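Local coordinates for Pre-mRNA splicing helicase-like protein (Chaetomium thermophilum, PDB 4RVQ) that belongs to the spliceosomal helicase Brr2, whose noncanonical PWI domain probably takes part in protein or RNA interactions during pre-mRNA splicing, at residues Asn12-Arg17 and Ile86-Lys91; Trp23-Ile28 and Ile37-Thr42; Leu46-Gly51 and Asn68-Leu73; Val92-Arg97 and Arg112-Glu117. All coordinates share one frame; numbering follows the deposited sequence. Where two conformers were deposited one is given.

Contact 1: residues Asn12-Arg17 and Ile86-Lys91; sequences NYVHAR and IENRDK. With SO4 (sulfate ion), chain B; EDO (1,2-ethanediol), chain G.
Lys91 and Val14 illustrate how a lysine can spend its aliphatic length inside a fold and still deliver its charge to a defined place. From CB the chain runs extended beyond CG toward the segment 12-17. Lys91 CD comes to 3.7 Å from Val14 O, Lys91 CE is 3.6 Å from the same oxygen and also near Ala16 N, and Lys91 NZ donates to Val14 O at 2.8 Å. The ammonium also forms a salt bridge with Glu125 of helix 120-127, whose carboxylate takes the N-H of Ala16 as well, so the buried charge is probably neutralised there.

Three residues earlier, at the helix junction, Asn88 makes a second bond to the loop. Asn88 ND2 donates to Asn12 O at 2.8 Å with an N-H...O angle of 150°, and also bonds Lys84 O. OD1 accepts from a water that in turn accepts from Val14 N, so both ends of the amide are used. Val14 CG1 packs against Asn88 CG at 3.8 Å. Asn88 itself interrupts the helical run between helix 79-87 and helix 89-99. This is side-chain bonding to backbone carbonyls, by which the N-terminal loop is laid along a helix junction of the PWI-like helical domain.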
# COMPACT_ATOMS: atom_id res chain seq x y z
N ASN A 12 -6.47 -2.14 -10.02
CA ASN A 12 -5.89 -1.57 -8.83
C ASN A 12 -6.68 -1.83 -7.58
O ASN A 12 -6.19 -1.49 -6.49
CB ASN A 12 -5.73 -0.08 -9.00
CG ASN A 12 -4.78 0.29 -10.12
OD1 ASN A 12 -3.82 -0.42 -10.41
ND2 ASN A 12 -5.02 1.40 -10.74
N TYR A 13 -7.86 -2.42 -7.68
CA TYR A 13 -8.70 -2.55 -6.50
C TYR A 13 -8.13 -3.61 -5.55
O TYR A 13 -7.80 -4.71 -5.99
CB TYR A 13 -10.18 -2.88 -6.85
CG TYR A 13 -10.99 -2.88 -5.59
CD1 TYR A 13 -11.33 -1.70 -4.96
CD2 TYR A 13 -11.36 -4.07 -4.96
CE1 TYR A 13 -12.02 -1.69 -3.77
CE2 TYR A 13 -12.02 -4.06 -3.77
CZ TYR A 13 -12.35 -2.89 -3.17
OH TYR A 13 -13.03 -2.92 -1.97
N VAL A 14 -8.07 -3.27 -4.27
CA VAL A 14 -7.67 -4.22 -3.22
C VAL A 14 -8.51 -3.91 -2.02
O VAL A 14 -8.56 -2.76 -1.55
CB VAL A 14 -6.16 -4.12 -2.90
CG1 VAL A 14 -5.69 -2.75 -2.56
CG2 VAL A 14 -5.81 -5.11 -1.80
N HIS A 15 -9.23 -4.91 -1.53
CA HIS A 15 -10.09 -4.71 -0.37
C HIS A 15 -9.22 -4.62 0.90
O HIS A 15 -8.19 -5.27 1.00
CB HIS A 15 -11.10 -5.85 -0.23
CG HIS A 15 -12.14 -5.58 0.80
ND1 HIS A 15 -12.00 -5.94 2.12
CD2 HIS A 15 -13.35 -4.99 0.67
CE1 HIS A 15 -13.09 -5.57 2.77
NE2 HIS A 15 -13.92 -4.99 1.91
N ALA A 16 -9.68 -3.85 1.88
CA ALA A 16 -8.93 -3.70 3.12
C ALA A 16 -8.55 -5.05 3.75
O ALA A 16 -7.47 -5.19 4.31
CB ALA A 16 -9.73 -2.87 4.11
N ARG A 17 -9.45 -6.04 3.71
CA ARG A 17 -9.15 -7.32 4.35
C ARG A 17 -8.01 -8.07 3.68
O ARG A 17 -7.47 -9.02 4.27
CB ARG A 17 -10.39 -8.20 4.42
CG ARG A 17 -10.84 -8.80 3.11
CD ARG A 17 -12.21 -9.48 3.28
NE ARG A 17 -12.08 -10.76 3.93
CZ ARG A 17 -13.05 -11.53 4.41
NH1 ARG A 17 -14.36 -11.19 4.40
NH2 ARG A 17 -12.67 -12.67 4.95
N ILE A 86 0.31 3.72 -5.56
CA ILE A 86 -0.02 5.13 -5.36
C ILE A 86 -1.54 5.35 -5.22
O ILE A 86 -2.00 6.07 -4.33
CB ILE A 86 0.55 6.00 -6.49
CG1 ILE A 86 2.07 5.94 -6.44
CG2 ILE A 86 0.07 7.42 -6.36
CD1 ILE A 86 2.75 6.68 -7.59
N GLU A 87 -2.33 4.71 -6.07
CA GLU A 87 -3.79 4.82 -5.99
C GLU A 87 -4.31 4.37 -4.63
O GLU A 87 -5.32 4.86 -4.16
CB GLU A 87 -4.45 3.99 -7.08
CG GLU A 87 -4.20 4.47 -8.53
CD GLU A 87 -4.94 5.73 -8.89
OE1 GLU A 87 -5.63 6.30 -8.05
OE2 GLU A 87 -4.78 6.15 -10.08
N ASN A 88 -3.62 3.41 -4.03
CA ASN A 88 -3.97 2.83 -2.73
C ASN A 88 -3.05 3.28 -1.61
O ASN A 88 -2.93 2.57 -0.62
CB ASN A 88 -3.97 1.31 -2.85
CG ASN A 88 -5.09 0.80 -3.72
OD1 ASN A 88 -6.26 0.94 -3.35
ND2 ASN A 88 -4.76 0.24 -4.85
N ARG A 89 -2.42 4.44 -1.72
CA ARG A 89 -1.38 4.78 -0.77
C ARG A 89 -1.90 4.79 0.67
O ARG A 89 -1.19 4.30 1.55
CB ARG A 89 -0.70 6.09 -1.16
CG ARG A 89 -1.62 7.27 -1.29
CD ARG A 89 -0.95 8.38 -2.10
NE ARG A 89 -1.80 9.56 -2.30
CZ ARG A 89 -2.76 9.67 -3.23
NH1 ARG A 89 -3.01 8.71 -4.07
NH2 ARG A 89 -3.46 10.78 -3.30
N ASP A 90 -3.07 5.32 0.94
CA ASP A 90 -3.58 5.35 2.30
C ASP A 90 -3.82 3.93 2.83
O ASP A 90 -3.40 3.58 3.95
CB ASP A 90 -4.86 6.15 2.40
CG ASP A 90 -4.66 7.61 2.21
OD1 ASP A 90 -3.66 8.18 2.69
OD2 ASP A 90 -5.55 8.24 1.59
N LYS A 91 -4.48 3.09 2.04
CA LYS A 91 -4.71 1.73 2.44
C LYS A 91 -3.41 0.99 2.69
O LYS A 91 -3.28 0.27 3.70
CB LYS A 91 -5.48 0.97 1.38
CG LYS A 91 -6.97 1.04 1.44
CD LYS A 91 -7.64 0.20 0.38
CE LYS A 91 -9.11 0.01 0.68
NZ LYS A 91 -9.85 -0.60 -0.43
S SO4 B . -6.31 10.13 -5.68
O1 SO4 B . -7.25 9.80 -4.60
O2 SO4 B . -5.48 11.29 -5.28
O3 SO4 B . -5.47 8.96 -5.86
O4 SO4 B . -7.09 10.44 -6.83
C1 EDO G . -0.54 9.33 4.37
O1 EDO G . -0.91 9.35 5.76
C2 EDO G . -0.56 7.89 3.88
O2 EDO G . -0.77 7.85 2.47
O HOH W 1 -8.57 -0.46 -3.88

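Contact 2: residues Trp23-Ile28 and Ile37-Thr42; sequences WLQRQI and IQHDKT
Gln25 and Gln38 meet across two helices of the PWI-like bundle, 23-29 and 35-50, consecutive in the chain and joined by a short connection; their short segments run at 125° to each other with axes 9.0 Å apart. The two glutamine side chains cross at about a right angle, their amide planes 85° apart. Gln25 is extended, and Gln25 NE2 donates to Gln38 OE1 at 3.0 Å. The bond is nearly straight, 168° at the hydrogen, and it arrives in the carbonyl plane on a lone pair of OE1. Gln38 NE2 is occupied in turn by Tyr32 O in the connecting turn, which helps to fix the rotation of this amide. On the other end of the Gln25 amide, OE1 lies near the plane of the His39 ring, at its CD2 edge.

Next to this polar pair the packing is apolar. Ile28 lies obliquely to Thr42 and Lys41, Ile28 CD1 being 3.7 Å from Thr42 CA and Ile28 CG2 against Lys41 CB, while Leu24 and Thr42 slide past each other in opposite directions, Leu24 CD2 meeting Thr42 CG2 at 3.9 Å. Leu24 also reaches Leu85 and Val92, linking the pair to the domain core.

Thr42 stands at about a right angle to Gln25. Thr42 OG1 comes within 3.3 Å of Gln25 CA, while the same hydroxyl donates to Gln38 O at 2.8 Å, reaching that oxygen from the face opposite to Thr42 N.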
# COMPACT_ATOMS: atom_id res chain seq x y z
N TRP A 23 1.32 -8.13 2.67
CA TRP A 23 0.74 -7.95 1.35
C TRP A 23 1.66 -7.17 0.43
O TRP A 23 1.90 -7.56 -0.71
CB TRP A 23 -0.61 -7.22 1.51
CG TRP A 23 -1.34 -6.96 0.18
CD1 TRP A 23 -2.24 -7.80 -0.42
CD2 TRP A 23 -1.17 -5.84 -0.69
NE1 TRP A 23 -2.67 -7.25 -1.61
CE2 TRP A 23 -2.02 -6.06 -1.81
CE3 TRP A 23 -0.42 -4.68 -0.65
CZ2 TRP A 23 -2.13 -5.14 -2.85
CZ3 TRP A 23 -0.53 -3.76 -1.71
CH2 TRP A 23 -1.37 -4.01 -2.78
N LEU A 24 2.19 -6.05 0.92
CA LEU A 24 3.05 -5.21 0.09
C LEU A 24 4.30 -5.97 -0.33
O LEU A 24 4.71 -5.96 -1.50
CB LEU A 24 3.38 -3.91 0.80
CG LEU A 24 4.34 -2.99 0.05
CD1 LEU A 24 3.82 -2.60 -1.33
CD2 LEU A 24 4.67 -1.79 0.87
N GLN A 25 4.95 -6.62 0.65
CA GLN A 25 6.15 -7.39 0.38
C GLN A 25 5.88 -8.45 -0.67
O GLN A 25 6.73 -8.72 -1.54
CB GLN A 25 6.68 -7.98 1.68
CG GLN A 25 8.02 -8.62 1.47
CD GLN A 25 8.72 -9.04 2.75
OE1 GLN A 25 8.40 -8.54 3.82
NE2 GLN A 25 9.67 -9.92 2.63
N ARG A 26 4.71 -9.11 -0.62
CA ARG A 26 4.37 -10.11 -1.63
C ARG A 26 4.18 -9.51 -2.99
O ARG A 26 4.59 -10.11 -3.99
CB ARG A 26 3.12 -10.91 -1.33
CG ARG A 26 3.26 -11.88 -0.24
CD ARG A 26 2.09 -12.88 -0.21
NE ARG A 26 0.77 -12.24 -0.13
CZ ARG A 26 0.25 -11.72 0.98
NH1 ARG A 26 0.89 -11.78 2.14
NH2 ARG A 26 -0.94 -11.14 0.93
N GLN A 27 3.59 -8.32 -3.07
CA GLN A 27 3.46 -7.71 -4.40
C GLN A 27 4.83 -7.40 -4.96
O GLN A 27 5.09 -7.62 -6.14
CB GLN A 27 2.64 -6.44 -4.37
CG GLN A 27 1.34 -6.51 -3.64
CD GLN A 27 0.58 -7.79 -3.93
OE1 GLN A 27 0.21 -8.05 -5.08
NE2 GLN A 27 0.31 -8.59 -2.89
N ILE A 28 5.72 -6.85 -4.14
CA ILE A 28 7.06 -6.51 -4.58
C ILE A 28 7.86 -7.76 -4.89
O ILE A 28 8.62 -7.80 -5.86
CB ILE A 28 7.72 -5.68 -3.48
CG1 ILE A 28 7.03 -4.31 -3.39
CG2 ILE A 28 9.23 -5.57 -3.73
CD1 ILE A 28 7.57 -3.42 -2.25
N ILE A 37 16.43 -7.96 -0.88
CA ILE A 37 16.04 -6.83 -1.72
C ILE A 37 14.55 -6.55 -1.61
O ILE A 37 14.15 -5.39 -1.51
CB ILE A 37 16.52 -7.03 -3.14
CG1 ILE A 37 18.07 -6.93 -3.16
CG2 ILE A 37 15.88 -5.99 -4.09
CD1 ILE A 37 18.71 -7.38 -4.36
N GLN A 38 13.69 -7.57 -1.65
CA GLN A 38 12.26 -7.27 -1.57
C GLN A 38 11.90 -6.62 -0.26
O GLN A 38 11.00 -5.78 -0.22
CB GLN A 38 11.38 -8.47 -1.83
CG GLN A 38 11.40 -9.50 -0.68
CD GLN A 38 10.62 -10.77 -0.94
OE1 GLN A 38 9.94 -11.25 -0.04
NE2 GLN A 38 10.75 -11.35 -2.11
N HIS A 39 12.59 -7.00 0.82
CA HIS A 39 12.30 -6.40 2.11
C HIS A 39 12.77 -4.93 2.13
O HIS A 39 12.05 -4.06 2.63
CB HIS A 39 12.90 -7.19 3.26
CG HIS A 39 12.45 -6.64 4.58
ND1 HIS A 39 13.12 -5.66 5.26
CD2 HIS A 39 11.30 -6.84 5.27
CE1 HIS A 39 12.45 -5.32 6.35
NE2 HIS A 39 11.34 -6.03 6.38
N ASP A 40 13.97 -4.66 1.61
CA ASP A 40 14.41 -3.27 1.49
C ASP A 40 13.38 -2.44 0.75
O ASP A 40 13.06 -1.32 1.16
CB ASP A 40 15.70 -3.19 0.68
CG ASP A 40 16.97 -3.53 1.46
OD1 ASP A 40 16.92 -3.74 2.68
OD2 ASP A 40 18.02 -3.60 0.78
N LYS A 41 12.89 -2.96 -0.38
CA LYS A 41 11.98 -2.19 -1.21
C LYS A 41 10.63 -1.99 -0.51
O LYS A 41 9.97 -0.98 -0.73
CB LYS A 41 11.84 -2.82 -2.58
CG LYS A 41 13.14 -2.74 -3.41
CD LYS A 41 13.01 -3.00 -4.90
CE LYS A 41 14.30 -2.93 -5.65
NZ LYS A 41 14.92 -1.57 -5.68
N THR A 42 10.21 -2.94 0.33
CA THR A 42 8.99 -2.80 1.10
C THR A 42 9.14 -1.63 2.08
O THR A 42 8.27 -0.77 2.17
CB THR A 42 8.65 -4.10 1.83
OG1 THR A 42 8.49 -5.16 0.89
CG2 THR A 42 7.41 -4.00 2.65

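Contact 3: residues Leu46-Gly51 and Asn68-Leu73; sequences LKILSG and NDLMEL
Ile48 faces Asp69, Leu70 and Leu73 in a nearly antiparallel helix pair of the PWI-like bundle, the segments of helices 35-50 and 63-73 meeting at 160° with their axes 9.8 Å apart. The first shell is the isoleucine itself. Ile48 CD1 rests 3.8 Å from Asp69 CB, and CG2 touches the same methylene, so the aspartate contributes its aliphatic root to the contact. The extended second torsion of Ile48 (chi2 163°) carries its CD1 outward to meet Leu73 CD2 at 4.2 Å. The other branch, CG2, looks toward Leu70, with 4.3 Å between Ile48 CG2 and Leu70 CD1.

A second, deeper meeting lies beside it, where the side chains of Leu49 and Leu70 pass at a slant, Leu49 CD2 4.1 Å from Leu70 CD2. Leu70 is seen in two conformers, and its methyl contacts hold for the one given.

Beyond this shell, Leu70 is backed by Val82, Leu85 and Ile86 of helix 79-87, and Leu49 by Arg89, Val92 and Val93 of helix 89-99, so the pair forms one wall of the helical core. At the end of helix 35-50 the chain turns away through Gly51, which has positive phi and shares backbone bonds with Glu60 and Lys61. Its own amide still belongs to the helix end, Gly51 N donating to Ile48 O at 3.1 Å.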
# COMPACT_ATOMS: atom_id res chain seq x y z
N LEU A 46 6.95 1.90 1.74
CA LEU A 46 6.07 2.43 2.76
C LEU A 46 6.46 3.86 3.11
O LEU A 46 5.58 4.72 3.30
CB LEU A 46 6.12 1.55 4.02
CG LEU A 46 5.45 0.20 3.82
CD1 LEU A 46 5.86 -0.76 4.93
CD2 LEU A 46 3.92 0.33 3.75
N LYS A 47 7.76 4.13 3.26
CA LYS A 47 8.19 5.48 3.56
C LYS A 47 7.79 6.45 2.45
O LYS A 47 7.24 7.52 2.72
CB LYS A 47 9.69 5.54 3.77
CG LYS A 47 10.19 6.88 4.27
CD LYS A 47 9.43 7.33 5.55
CE LYS A 47 9.87 8.71 6.05
NZ LYS A 47 9.11 9.13 7.26
N ILE A 48 8.06 6.06 1.21
CA ILE A 48 7.69 6.91 0.08
C ILE A 48 6.18 7.17 0.03
O ILE A 48 5.74 8.31 -0.10
CB ILE A 48 8.19 6.30 -1.23
CG1 ILE A 48 9.72 6.31 -1.28
CG2 ILE A 48 7.63 7.07 -2.41
CD1 ILE A 48 10.29 5.38 -2.32
N LEU A 49 5.38 6.11 0.15
CA LEU A 49 3.93 6.24 0.01
C LEU A 49 3.33 7.08 1.10
O LEU A 49 2.25 7.65 0.91
CB LEU A 49 3.28 4.87 0.04
CG LEU A 49 3.48 4.01 -1.22
CD1 LEU A 49 3.14 2.55 -0.95
CD2 LEU A 49 2.62 4.58 -2.39
N SER A 50 3.96 7.10 2.26
CA SER A 50 3.39 7.84 3.38
C SER A 50 3.47 9.34 3.14
O SER A 50 2.80 10.10 3.82
CB SER A 50 4.10 7.49 4.67
OG SER A 50 5.36 8.11 4.66
N GLY A 51 4.29 9.75 2.18
CA GLY A 51 4.44 11.16 1.91
C GLY A 51 5.11 11.93 3.03
O GLY A 51 5.14 13.15 3.01
N ASN A 68 7.84 9.89 -8.51
CA ASN A 68 9.22 9.84 -8.96
C ASN A 68 10.04 8.85 -8.14
O ASN A 68 10.77 8.02 -8.70
CB ASN A 68 9.85 11.22 -8.92
CG ASN A 68 9.49 12.06 -10.14
OD1 ASN A 68 8.97 11.57 -11.16
ND2 ASN A 68 9.77 13.35 -10.04
N ASP A 69 9.91 8.91 -6.82
CA ASP A 69 10.70 8.07 -5.97
C ASP A 69 10.30 6.61 -6.12
O ASP A 69 11.14 5.72 -6.14
CB ASP A 69 10.58 8.51 -4.52
CG ASP A 69 11.29 9.84 -4.25
OD1 ASP A 69 11.99 10.34 -5.13
OD2 ASP A 69 11.09 10.38 -3.14
N LEU A 70 9.01 6.33 -6.24
CA LEU A 70 8.56 4.95 -6.41
C LEU A 70 9.01 4.38 -7.77
O LEU A 70 9.36 3.20 -7.89
CB LEU A 70 7.03 4.80 -6.14
CG LEU A 70 6.51 3.49 -5.57
CD1 LEU A 70 7.07 3.24 -4.19
CD2 LEU A 70 4.99 3.50 -5.54
N MET A 71 8.96 5.22 -8.82
CA MET A 71 9.36 4.70 -10.12
C MET A 71 10.84 4.29 -10.08
O MET A 71 11.21 3.28 -10.67
CB MET A 71 9.11 5.73 -11.22
CG MET A 71 7.62 5.91 -11.52
SD MET A 71 7.22 7.02 -12.88
CE MET A 71 7.93 8.58 -12.27
N GLU A 72 11.69 5.10 -9.45
CA GLU A 72 13.09 4.76 -9.31
C GLU A 72 13.28 3.49 -8.46
O GLU A 72 14.11 2.65 -8.79
CB GLU A 72 13.85 5.91 -8.68
CG GLU A 72 15.34 5.60 -8.54
CD GLU A 72 16.16 6.76 -8.01
OE1 GLU A 72 17.21 6.52 -7.34
OE2 GLU A 72 15.79 7.92 -8.25
N LEU A 73 12.47 3.33 -7.41
CA LEU A 73 12.58 2.17 -6.55
C LEU A 73 12.34 0.89 -7.34
O LEU A 73 12.94 -0.16 -7.05
CB LEU A 73 11.58 2.29 -5.41
CG LEU A 73 11.64 1.20 -4.34
CD1 LEU A 73 12.99 1.32 -3.54
CD2 LEU A 73 10.46 1.32 -3.38

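Contact 4: residues Val92-Arg97 and Arg112-Glu117; sequences VVWLTR and REMASE. With EDO (1,2-ethanediol), chain F; EDO (1,2-ethanediol), chain G.
Glu113 OE1 receives NH1 of Arg97 at 2.8 Å, a salt bridge in which the guanidinium nitrogen meets the oxygen nearly along its C-O axis, with an N-H...O angle of 148°. The arginine is extended from CG to NE, crosses the glutamate at about a right angle, and holds its guanidinium plane 53° from the carboxylate. A water adds a second link: it accepts from Arg97 NH2 and donates to Glu113 OE2 at 2.6 Å, so both carboxylate oxygens are engaged.

Glu113 OE1 also sits in the plane of the Trp94 ring, at the edge by CH2, 3.5 Å away, where the slightly positive ring hydrogens would probably favour it. Trp94 is the broadest surface of the contact. Met114 CG sits above one face, well out toward the rim, 3.5 Å from Trp94 CE3. Met114 SD is 3.9 Å from Trp94 CB, and the bend at chi3 (72°) turns Met114 CE back to 3.8 Å from the same atom; the sulfur is 5.2 Å from the centroid of the five-membered ring, in an oblique Met-aromatic contact. An ethanediol, probably from the crystallisation liquor, covers the opposite face, and a second accepts from Trp94 NE1.

Next to it, Leu95 CD2 touches Met114 CE at 4.3 Å, and both residues continue onto Ile122 of helix 120-127. The contact thus joins two nearly antiparallel helices, 89-99 and 104-116, in the C-terminal part of the PWI-like helical domain, with a tryptophan inserted between them and the salt-bridged Glu113 at its edge.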
# COMPACT_ATOMS: atom_id res chain seq x y z
N VAL A 92 -2.48 1.08 1.75
CA VAL A 92 -1.26 0.31 1.88
C VAL A 92 -0.48 0.73 3.13
O VAL A 92 -0.03 -0.11 3.92
CB VAL A 92 -0.39 0.45 0.63
CG1 VAL A 92 0.98 -0.26 0.79
CG2 VAL A 92 -1.10 -0.17 -0.56
N VAL A 93 -0.30 2.02 3.35
CA VAL A 93 0.50 2.50 4.46
C VAL A 93 -0.18 2.14 5.78
O VAL A 93 0.44 1.57 6.70
CB VAL A 93 0.73 4.03 4.35
CG1 VAL A 93 1.29 4.57 5.60
CG2 VAL A 93 1.64 4.37 3.15
N TRP A 94 -1.44 2.54 5.93
CA TRP A 94 -2.11 2.39 7.20
C TRP A 94 -2.46 0.96 7.53
O TRP A 94 -2.35 0.55 8.70
CB TRP A 94 -3.34 3.30 7.27
CG TRP A 94 -2.93 4.74 7.43
CD1 TRP A 94 -2.91 5.71 6.47
CD2 TRP A 94 -2.52 5.36 8.63
NE1 TRP A 94 -2.50 6.88 7.01
CE2 TRP A 94 -2.24 6.71 8.34
CE3 TRP A 94 -2.36 4.91 9.94
CZ2 TRP A 94 -1.82 7.59 9.30
CZ3 TRP A 94 -1.93 5.80 10.90
CH2 TRP A 94 -1.64 7.12 10.58
N LEU A 95 -2.97 0.19 6.58
CA LEU A 95 -3.34 -1.17 6.87
C LEU A 95 -2.14 -2.08 7.09
O LEU A 95 -2.24 -3.04 7.85
CB LEU A 95 -4.27 -1.74 5.82
CG LEU A 95 -5.64 -1.08 5.71
CD1 LEU A 95 -6.38 -1.56 4.51
CD2 LEU A 95 -6.41 -1.23 7.01
N THR A 96 -1.01 -1.80 6.44
CA THR A 96 0.21 -2.55 6.74
C THR A 96 0.60 -2.31 8.20
O THR A 96 0.93 -3.23 8.95
CB THR A 96 1.34 -2.20 5.78
OG1 THR A 96 0.94 -2.56 4.45
CG2 THR A 96 2.60 -2.92 6.14
N ARG A 97 0.62 -1.04 8.61
CA ARG A 97 0.95 -0.69 9.97
C ARG A 97 -0.03 -1.35 10.95
O ARG A 97 0.38 -1.93 11.96
CB ARG A 97 0.97 0.82 10.15
CG ARG A 97 1.51 1.23 11.49
CD ARG A 97 1.51 2.75 11.69
NE ARG A 97 1.78 3.05 13.09
CZ ARG A 97 1.42 4.17 13.71
NH1 ARG A 97 0.89 5.15 13.03
NH2 ARG A 97 1.61 4.30 15.01
N ARG A 112 -7.34 5.48 15.85
CA ARG A 112 -7.67 6.88 16.08
C ARG A 112 -6.98 7.76 15.05
O ARG A 112 -7.61 8.70 14.52
CB ARG A 112 -7.25 7.31 17.48
CG ARG A 112 -8.02 6.69 18.59
CD ARG A 112 -7.50 7.26 19.89
NE ARG A 112 -8.32 6.90 21.01
CZ ARG A 112 -8.77 7.75 21.93
NH1 ARG A 112 -8.44 9.05 21.90
NH2 ARG A 112 -9.51 7.29 22.91
N GLU A 113 -5.71 7.49 14.75
CA GLU A 113 -5.00 8.30 13.76
C GLU A 113 -5.64 8.19 12.39
O GLU A 113 -5.78 9.20 11.69
CB GLU A 113 -3.52 7.91 13.70
CG GLU A 113 -2.74 8.31 14.96
CD GLU A 113 -1.26 7.91 14.94
OE1 GLU A 113 -0.81 7.21 14.01
OE2 GLU A 113 -0.52 8.30 15.89
N MET A 114 -6.04 6.99 12.00
CA MET A 114 -6.73 6.83 10.74
C MET A 114 -8.00 7.66 10.70
O MET A 114 -8.27 8.33 9.71
CB MET A 114 -7.03 5.36 10.50
CG MET A 114 -5.80 4.52 10.13
SD MET A 114 -6.06 2.77 9.96
CE MET A 114 -6.96 2.76 8.46
N ALA A 115 -8.81 7.62 11.75
CA ALA A 115 -10.04 8.42 11.79
C ALA A 115 -9.67 9.90 11.64
O ALA A 115 -10.37 10.64 10.94
CB ALA A 115 -10.81 8.18 13.10
N SER A 116 -8.62 10.35 12.32
CA SER A 116 -8.22 11.76 12.27
C SER A 116 -7.79 12.18 10.87
O SER A 116 -7.89 13.37 10.53
CB SER A 116 -7.07 12.03 13.25
OG SER A 116 -5.81 11.68 12.72
N GLU A 117 -7.32 11.23 10.07
CA GLU A 117 -6.88 11.47 8.70
C GLU A 117 -8.01 11.34 7.68
O GLU A 117 -7.75 11.42 6.50
CB GLU A 117 -5.78 10.48 8.35
CG GLU A 117 -4.49 10.66 9.12
CD GLU A 117 -3.68 11.84 8.65
OE1 GLU A 117 -4.21 12.72 7.94
OE2 GLU A 117 -2.49 11.89 9.00
C1 EDO F . 1.28 5.74 9.10
O1 EDO F . 1.84 5.90 10.38
C2 EDO F . 1.60 6.96 8.25
O2 EDO F . 3.01 6.96 8.02
C1 EDO G . -0.54 9.33 4.37
O1 EDO G . -0.91 9.35 5.76
C2 EDO G . -0.56 7.89 3.88
O2 EDO G . -0.77 7.85 2.47
O HOH W 2 1.68 6.87 16.17

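Overall arrangement
Helix 89-99 ties the four contacts together. It supplies Lys91 to contact 1 and Trp94 to contact 4, whose centres are about 12 Å apart, and Ala16 CA packs on Leu95 CD1 at 3.6 Å between them. Its Val92 meets Trp23 and Leu24 of contact 2 as well as Leu49 of contact 3, although contacts 2 and 4 lie about 19 Å apart, centre to centre, on opposite sides of the chain's centre. Contacts 2 and 3 share helix 35-50 and are joined by a probable hydrogen bond, Lys41 NZ to Leu73 O, 2.8 Å. One ethanediol, probably from the crystallisation liquor, touches Asp90 of contact 1, in the conformer given, and Trp94 of contact 4.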